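Local coordinates for rhamnosidase B (Bacillus sp., PDB 2OKX), which catalyses the hydrolysis of terminal alpha-L-rhamnose residues from rhamnosides, as a family 78 glycoside hydrolase, at residues A[745-750]-A[785-790]. Sequence-based numbering, arbitrary orientation.
Sequences KRAYID and EGYLSS
The phenol ring of Tyr787 carries this contact, reaching the bulged chain 745-750 with its hydroxyl end. Two carbonyl oxygens, of Arg746 and Lys745, sit at the ring's edge, near its plane, while the methyl of Ala747 comes in obliquely. Elsewhere round the ring, Phe795 makes an edge-to-face contact with it. Tyr787 OH donates a hydrogen bond to Arg746 O, at 2.6 Å. The hydroxyl lies above the carbonyl plane, 43° out of it, with a C=O...O angle of 133°. Lys745 O lies 3.1 Å from the same Tyr787 OH, whose proton goes to Arg746 O. Beside this polar end, Ala747 CB packs 3.8 Å from Tyr787 CE1, the apolar part of the contact. With CG of Tyr787 beside the backbone N (chi1 -66°) and anti to the carbonyl carbon, the ring extends off the helix and spans the 9.4 Å between Ala747 CA and Tyr787 CA. A leucine in place of Tyr787 would probably leave Arg746 O without its hydroxyl partner and take away most of the surface shared by the two segments. The carbonyls come from the turn where Arg746 and Ala747 face Asp742 in a G1 beta bulge, joining strand 741-742 to strand 747-752. Tyr787 stands in the last turn of helix 778-789, and Ala747 also touches Gln767 of helix 764-772. The contact thus ties a small three-stranded antiparallel sheet in the six-hairpin glycosidase domain, about 34 Å from the centre of the chain to the centre of the contact, to the C-terminal end of a neighbouring helix.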
# COMPACT_ATOMS: atom_id res chain seq x y z
N LYS A 745 14.78 -6.71 37.50
CA LYS A 745 14.09 -5.67 36.73
C LYS A 745 12.58 -5.74 36.88
O LYS A 745 11.87 -4.77 36.59
CB LYS A 745 14.45 -5.79 35.25
CG LYS A 745 15.39 -4.71 34.73
CD LYS A 745 16.74 -4.76 35.43
CE LYS A 745 17.71 -3.75 34.81
NZ LYS A 745 17.17 -2.36 34.85
N ARG A 746 12.08 -6.88 37.35
CA ARG A 746 10.64 -7.08 37.52
C ARG A 746 9.92 -6.74 36.21
O ARG A 746 9.08 -5.85 36.16
CB ARG A 746 10.10 -6.20 38.66
CG ARG A 746 10.80 -6.43 39.99
CD ARG A 746 9.82 -6.42 41.15
NE ARG A 746 9.08 -5.16 41.24
CZ ARG A 746 8.10 -4.94 42.11
NH1 ARG A 746 7.48 -3.77 42.12
NH2 ARG A 746 7.75 -5.89 42.97
N ALA A 747 10.28 -7.48 35.16
CA ALA A 747 9.71 -7.29 33.83
C ALA A 747 10.25 -8.39 32.92
O ALA A 747 11.28 -8.99 33.22
CB ALA A 747 10.09 -5.93 33.28
N TYR A 748 9.55 -8.65 31.82
CA TYR A 748 9.99 -9.67 30.89
C TYR A 748 11.07 -9.12 29.97
O TYR A 748 11.01 -7.96 29.55
CB TYR A 748 8.82 -10.18 30.04
CG TYR A 748 7.68 -10.76 30.84
CD1 TYR A 748 6.74 -9.94 31.45
CD2 TYR A 748 7.55 -12.14 30.99
CE1 TYR A 748 5.69 -10.47 32.19
CE2 TYR A 748 6.51 -12.69 31.72
CZ TYR A 748 5.58 -11.85 32.32
OH TYR A 748 4.54 -12.39 33.04
N ILE A 749 12.06 -9.96 29.66
CA ILE A 749 13.15 -9.56 28.78
C ILE A 749 12.66 -9.63 27.33
O ILE A 749 11.79 -10.43 27.01
CB ILE A 749 14.37 -10.50 28.94
CG1 ILE A 749 14.00 -11.92 28.52
CG2 ILE A 749 14.85 -10.48 30.38
CD1 ILE A 749 15.17 -12.90 28.55
N ASP A 750 13.22 -8.79 26.47
CA ASP A 750 12.81 -8.77 25.07
C ASP A 750 13.03 -10.10 24.36
O ASP A 750 12.20 -10.51 23.56
CB ASP A 750 13.54 -7.66 24.31
CG ASP A 750 12.75 -6.36 24.30
OD1 ASP A 750 11.66 -6.31 24.91
OD2 ASP A 750 13.23 -5.39 23.67
N GLU A 785 0.94 -3.24 35.41
CA GLU A 785 -0.02 -2.13 35.47
C GLU A 785 0.65 -0.84 35.91
O GLU A 785 0.25 0.25 35.49
CB GLU A 785 -1.17 -2.48 36.42
CG GLU A 785 -2.05 -3.60 35.89
CD GLU A 785 -3.28 -3.85 36.74
OE1 GLU A 785 -4.13 -4.67 36.33
OE2 GLU A 785 -3.39 -3.24 37.83
N GLY A 786 1.68 -0.95 36.75
CA GLY A 786 2.39 0.23 37.19
C GLY A 786 3.12 0.85 36.01
O GLY A 786 3.16 2.07 35.85
N TYR A 787 3.69 -0.02 35.17
CA TYR A 787 4.41 0.43 33.98
C TYR A 787 3.44 1.11 33.02
O TYR A 787 3.77 2.12 32.40
CB TYR A 787 5.08 -0.77 33.29
CG TYR A 787 6.18 -1.42 34.10
CD1 TYR A 787 6.63 -2.70 33.79
CD2 TYR A 787 6.79 -0.75 35.17
CE1 TYR A 787 7.65 -3.31 34.53
CE2 TYR A 787 7.81 -1.35 35.91
CZ TYR A 787 8.23 -2.62 35.59
OH TYR A 787 9.23 -3.22 36.33
N LEU A 788 2.23 0.56 32.91
CA LEU A 788 1.21 1.12 32.03
C LEU A 788 0.90 2.57 32.40
O LEU A 788 0.86 3.44 31.54
CB LEU A 788 -0.07 0.28 32.09
CG LEU A 788 0.02 -1.18 31.64
CD1 LEU A 788 -1.36 -1.81 31.68
CD2 LEU A 788 0.59 -1.27 30.22
N SER A 789 0.69 2.82 33.69
CA SER A 789 0.38 4.16 34.17
C SER A 789 1.61 5.07 34.22
O SER A 789 1.49 6.29 34.12
CB SER A 789 -0.27 4.10 35.55
OG SER A 789 0.56 3.43 36.48
N SER A 790 2.79 4.47 34.37
CA SER A 790 4.03 5.23 34.42
C SER A 790 5.16 4.47 33.73
O SER A 790 5.95 3.78 34.37
CB SER A 790 4.43 5.51 35.88
OG SER A 790 3.44 6.29 36.53